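Local coordinates for protein ORF 37 (Human herpesvirus 8 type M, PDB 3FHD) that cuts single- and double-stranded DNA as an endonuclease and exonuclease, processing branched viral DNA intermediates so that unit-length linear genomes can be packaged, at residues Ala87-Tyr90 / Phe91-Lys95; Arg112-Gly116 / Val117-Asp121. All coordinates share one frame; numbering follows the deposited sequence.

Contact 1 (Ala87-Tyr90 / Phe91-Lys95); sequences AYNY and FLFSK
Leu92 leans against the ring of Tyr88 one turn earlier in the helix: its CB sits over one ring face, off-centre, in a CH-pi contact 4.3 Å from the ring centroid, while CD2 reaches the phenol end, 3.7 Å from Tyr88 CZ. With CG anti to the backbone N (chi1 166°), the Tyr88 ring lies beside its own carbonyl carbon, its phenol end at Leu92. The other aromatic contact joins neighbours in sequence. Tyr90 turns its edge to the face of Phe91, CD2 above the ring centre, with the planes at 65°, a T-shaped pair. The backbone supplies four i to i+4 hydrogen bonds, among them Leu92 N to Tyr88 O at 2.8 Å and Phe93 N to Asn89 O at 2.9 Å. Asn89 O also lies in the plane of the Phe93 ring, at its edge, 3.5 Å from CD2. Other parts of the chain satisfy the polar ends: Tyr88 OH bonds to Leu57 O, and Asn89 OD1 to Gln231 NE2. Helix 83-100 is thus wrapped on several sides, with helix 104-113 against Tyr90 and Phe93, helix 122-130 against Ala87, Tyr90 and Phe91, and helix 134-147 against Asn89 and Phe93.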
loop_
_atom_site.group_PDB
_atom_site.type_symbol
_atom_site.label_atom_id
_atom_site.label_comp_id
_atom_site.label_asym_id
_atom_site.label_seq_id
_atom_site.Cartn_x
_atom_site.Cartn_y
_atom_site.Cartn_z
ATOM N N ALA A 87 -8.248 -15.967 -14.002
ATOM C CA ALA A 87 -8.585 -17.402 -13.788
ATOM C C ALA A 87 -8.329 -17.821 -12.329
ATOM O O ALA A 87 -9.193 -18.445 -11.687
ATOM C CB ALA A 87 -7.759 -18.286 -14.732
ATOM N N TYR A 88 -7.139 -17.499 -11.824
ATOM C CA TYR A 88 -6.798 -17.721 -10.405
ATOM C C TYR A 88 -7.800 -17.060 -9.455
ATOM O O TYR A 88 -8.262 -17.712 -8.504
ATOM C CB TYR A 88 -5.382 -17.192 -10.083
ATOM C CG TYR A 88 -5.114 -17.090 -8.582
ATOM C CD1 TYR A 88 -5.009 -18.233 -7.799
ATOM C CD2 TYR A 88 -5.014 -15.834 -7.959
ATOM C CE1 TYR A 88 -4.788 -18.153 -6.397
ATOM C CE2 TYR A 88 -4.816 -15.732 -6.561
ATOM C CZ TYR A 88 -4.678 -16.903 -5.804
ATOM O OH TYR A 88 -4.480 -16.804 -4.442
ATOM N N ASN A 89 -8.124 -15.777 -9.696
ATOM C CA ASN A 89 -9.107 -15.071 -8.840
ATOM C C ASN A 89 -10.416 -15.869 -8.757
ATOM O O ASN A 89 -10.999 -16.036 -7.688
ATOM C CB ASN A 89 -9.398 -13.651 -9.331
ATOM C CG ASN A 89 -8.391 -12.609 -8.770
ATOM O OD1 ASN A 89 -8.764 -11.722 -8.003
ATOM N ND2 ASN A 89 -7.133 -12.744 -9.122
ATOM N N TYR A 90 -10.881 -16.366 -9.896
ATOM C CA TYR A 90 -12.090 -17.183 -9.886
ATOM C C TYR A 90 -11.984 -18.410 -8.978
ATOM O O TYR A 90 -12.830 -18.608 -8.107
ATOM C CB TYR A 90 -12.522 -17.585 -11.310
ATOM C CG TYR A 90 -13.635 -18.612 -11.244
ATOM C CD1 TYR A 90 -14.937 -18.237 -10.853
ATOM C CD2 TYR A 90 -13.393 -19.950 -11.553
ATOM C CE1 TYR A 90 -15.963 -19.185 -10.771
ATOM C CE2 TYR A 90 -14.437 -20.911 -11.485
ATOM C CZ TYR A 90 -15.694 -20.515 -11.096
ATOM O OH TYR A 90 -16.715 -21.454 -11.047
ATOM N N PHE A 91 -10.963 -19.239 -9.179
ATOM C CA PHE A 91 -10.767 -20.437 -8.339
ATOM C C PHE A 91 -10.593 -20.096 -6.863
ATOM O O PHE A 91 -11.119 -20.817 -5.981
ATOM C CB PHE A 91 -9.560 -21.254 -8.836
ATOM C CG PHE A 91 -9.837 -21.997 -10.139
ATOM C CD1 PHE A 91 -10.653 -23.116 -10.147
ATOM C CD2 PHE A 91 -9.320 -21.532 -11.339
ATOM C CE1 PHE A 91 -10.952 -23.801 -11.353
ATOM C CE2 PHE A 91 -9.585 -22.193 -12.543
ATOM C CZ PHE A 91 -10.416 -23.344 -12.546
ATOM N N LEU A 92 -9.811 -19.051 -6.591
ATOM C CA LEU A 92 -9.596 -18.581 -5.222
ATOM C C LEU A 92 -10.939 -18.242 -4.547
ATOM O O LEU A 92 -11.262 -18.747 -3.490
ATOM C CB LEU A 92 -8.699 -17.325 -5.215
ATOM C CG LEU A 92 -8.525 -16.724 -3.807
ATOM C CD1 LEU A 92 -8.040 -17.785 -2.770
ATOM C CD2 LEU A 92 -7.598 -15.555 -3.881
ATOM N N PHE A 93 -11.683 -17.323 -5.144
ATOM C CA PHE A 93 -12.952 -16.905 -4.574
ATOM C C PHE A 93 -14.074 -17.948 -4.631
ATOM O O PHE A 93 -14.922 -17.963 -3.742
ATOM C CB PHE A 93 -13.382 -15.529 -5.089
ATOM C CG PHE A 93 -12.647 -14.398 -4.405
ATOM C CD1 PHE A 93 -13.212 -13.770 -3.287
ATOM C CD2 PHE A 93 -11.372 -14.013 -4.827
ATOM C CE1 PHE A 93 -12.542 -12.732 -2.630
ATOM C CE2 PHE A 93 -10.667 -12.974 -4.177
ATOM C CZ PHE A 93 -11.254 -12.334 -3.052
ATOM N N SER A 94 -14.043 -18.858 -5.595
ATOM C CA SER A 94 -14.975 -19.989 -5.522
ATOM C C SER A 94 -14.699 -20.799 -4.241
ATOM O O SER A 94 -15.638 -21.256 -3.576
ATOM C CB SER A 94 -14.889 -20.901 -6.756
ATOM O OG SER A 94 -15.925 -21.867 -6.692
ATOM N N LYS A 95 -13.428 -20.931 -3.870
ATOM C CA LYS A 95 -13.045 -21.745 -2.696
ATOM C C LYS A 95 -13.287 -21.001 -1.362
ATOM O O LYS A 95 -13.793 -21.592 -0.393
ATOM C CB LYS A 95 -11.579 -22.221 -2.831
ATOM C CG LYS A 95 -11.007 -23.062 -1.654
ATOM C CD LYS A 95 -11.806 -24.343 -1.407
ATOM C CE LYS A 95 -11.759 -25.257 -2.631
ATOM N NZ LYS A 95 -12.312 -26.611 -2.334
#

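Contact 2 (Arg112-Gly116 / Val117-Asp121)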
loop_
_atom_site.group_PDB
_atom_site.type_symbol
_atom_site.label_atom_id
_atom_site.label_comp_id
_atom_site.label_asym_id
_atom_site.label_seq_id
_atom_site.Cartn_x
_atom_site.Cartn_y
_atom_site.Cartn_z
ATOM N N ARG A 112 -21.510 -13.147 -15.752
ATOM C CA ARG A 112 -21.145 -12.150 -16.760
ATOM C C ARG A 112 -19.960 -12.581 -17.622
ATOM O O ARG A 112 -19.760 -12.056 -18.712
ATOM C CB ARG A 112 -20.814 -10.805 -16.102
ATOM C CG ARG A 112 -21.977 -10.136 -15.346
ATOM C CD ARG A 112 -23.118 -9.805 -16.308
ATOM N NE ARG A 112 -24.415 -9.821 -15.642
ATOM C CZ ARG A 112 -25.580 -9.791 -16.282
ATOM N NH1 ARG A 112 -26.713 -9.792 -15.586
ATOM N NH2 ARG A 112 -25.620 -9.753 -17.619
ATOM N N VAL A 113 -19.157 -13.503 -17.119
ATOM C CA VAL A 113 -17.944 -13.905 -17.840
ATOM C C VAL A 113 -18.130 -15.297 -18.460
ATOM O O VAL A 113 -17.593 -15.555 -19.532
ATOM C CB VAL A 113 -16.656 -13.829 -16.933
ATOM C CG1 VAL A 113 -15.359 -14.262 -17.688
ATOM C CG2 VAL A 113 -16.469 -12.428 -16.332
ATOM N N PHE A 114 -18.873 -16.176 -17.780
ATOM C CA PHE A 114 -18.964 -17.598 -18.177
ATOM C C PHE A 114 -20.286 -17.929 -18.861
ATOM O O PHE A 114 -20.591 -19.101 -19.062
ATOM C CB PHE A 114 -18.802 -18.561 -16.983
ATOM C CG PHE A 114 -17.491 -18.456 -16.235
ATOM C CD1 PHE A 114 -16.376 -17.798 -16.767
ATOM C CD2 PHE A 114 -17.358 -19.115 -15.003
ATOM C CE1 PHE A 114 -15.168 -17.728 -16.047
ATOM C CE2 PHE A 114 -16.149 -19.063 -14.274
ATOM C CZ PHE A 114 -15.064 -18.373 -14.784
ATOM N N GLY A 115 -21.080 -16.915 -19.187
ATOM C CA GLY A 115 -22.360 -17.117 -19.855
ATOM C C GLY A 115 -23.400 -17.828 -19.010
ATOM O O GLY A 115 -24.364 -18.340 -19.545
ATOM N N GLY A 116 -23.204 -17.870 -17.692
ATOM C CA GLY A 116 -24.178 -18.511 -16.804
ATOM C C GLY A 116 -23.772 -19.884 -16.289
ATOM O O GLY A 116 -24.481 -20.464 -15.478
ATOM N N VAL A 117 -22.624 -20.397 -16.736
ATOM C CA VAL A 117 -22.192 -21.769 -16.409
ATOM C C VAL A 117 -21.130 -21.806 -15.292
ATOM O O VAL A 117 -20.172 -21.028 -15.317
ATOM C CB VAL A 117 -21.644 -22.470 -17.681
ATOM C CG1 VAL A 117 -21.102 -23.864 -17.363
ATOM C CG2 VAL A 117 -22.714 -22.540 -18.736
ATOM N N ARG A 118 -21.292 -22.715 -14.326
ATOM C CA ARG A 118 -20.315 -22.852 -13.233
ATOM C C ARG A 118 -19.079 -23.674 -13.653
ATOM O O ARG A 118 -18.961 -24.848 -13.301
ATOM C CB ARG A 118 -20.971 -23.445 -11.973
ATOM C CG ARG A 118 -20.274 -23.055 -10.681
ATOM C CD ARG A 118 -20.507 -24.053 -9.554
ATOM N NE ARG A 118 -19.588 -23.794 -8.440
ATOM C CZ ARG A 118 -19.820 -24.084 -7.157
ATOM N NH1 ARG A 118 -20.964 -24.662 -6.779
ATOM N NH2 ARG A 118 -18.902 -23.782 -6.240
ATOM N N LEU A 119 -18.164 -23.051 -14.395
ATOM C CA LEU A 119 -16.986 -23.749 -14.920
ATOM C C LEU A 119 -16.068 -24.260 -13.816
ATOM O O LEU A 119 -15.824 -23.573 -12.821
ATOM C CB LEU A 119 -16.213 -22.858 -15.895
ATOM C CG LEU A 119 -16.927 -22.300 -17.132
ATOM C CD1 LEU A 119 -15.982 -21.372 -17.897
ATOM C CD2 LEU A 119 -17.467 -23.411 -18.036
ATOM N N LEU A 120 -15.568 -25.473 -13.998
ATOM C CA LEU A 120 -14.772 -26.153 -12.987
ATOM C C LEU A 120 -13.366 -26.498 -13.457
ATOM O O LEU A 120 -12.482 -26.720 -12.625
ATOM C CB LEU A 120 -15.468 -27.446 -12.532
ATOM C CG LEU A 120 -16.793 -27.270 -11.784
ATOM C CD1 LEU A 120 -17.636 -28.532 -11.918
ATOM C CD2 LEU A 120 -16.568 -26.873 -10.320
ATOM N N ASP A 121 -13.166 -26.562 -14.774
ATOM C CA ASP A 121 -11.870 -26.931 -15.359
ATOM C C ASP A 121 -11.038 -25.709 -15.770
ATOM O O ASP A 121 -11.581 -24.691 -16.210
ATOM C CB ASP A 121 -12.074 -27.870 -16.558
ATOM C CG ASP A 121 -12.748 -27.176 -17.718
ATOM O OD1 ASP A 121 -13.838 -26.587 -17.506
ATOM O OD2 ASP A 121 -12.177 -27.207 -18.832
#
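Phe114 and Leu119 meet across a type I' beta turn, Phe114 to Val117, that leads the chain out of helix 104-113 and into the loop before helix 122-130. The compact side of the contact is this pair. Leu119 lays CD1 over one face of the Phe114 ring, displaced toward the rim on the CG side, in a CH-pi contact 3.8 Å from the centroid and 17° off the ring normal. Its CG and CB follow across the same ring, CB coming to 4.0 Å from Phe114 CD2. With CG of Phe114 anti to the carbonyl carbon (chi1 -60°), the ring lies beside its own backbone N, one face against Leu119. Val117 O lies near the ring plane, at the edge, 3.4 Å from CD2. Val125 and Ala128 of helix 122-130 also touch the Phe114 side chain, and Tyr90 meets its ring edge-to-face, so Phe114 is buried although most of the loop is not.

The glycine corner of the turn, with Val117, is the loose, solvent side. Gly115 and Gly116 form its corners, both with positive phi, a backbone shape that favours glycine. The closing bond, Val117 N to Phe114 O, is weak at 3.4 Å, though a backbone bond between Gly116 and Val110 also ties the turn to its helix. Val117 is exposed, its CB 3.8 Å from Phe114 O. Beyond it the chain makes an inverse gamma turn centred on Arg118, where a weak bond runs from Leu119 N to Val117 O. At the far end Asp121 is the N-cap of helix 122-130: its side chain caps a backbone N at the start of the helix, and OD2 also hydrogen-bonds to Ser124 OG.

From the N terminus, the chain first runs through contact 1, which closes no loop but spans successive turns of helix 83-100. It then passes into helix 104-113, and contact 2 closes the short turn at the end of that helix before the chain enters helix 122-130. The two lie in series, neither nested nor crossed, yet they touch, their centres about 12 Å apart. Tyr90 is the main bridge: its OH is 2.9 Å from Leu119 O, a hydrogen bond, and its CE1 is 3.5 Å from Phe114 CE2. Phe91 CE1 also packs on Leu120 O. Together they tie the loop 114-121 to helix 83-100, well away from the magnesium site.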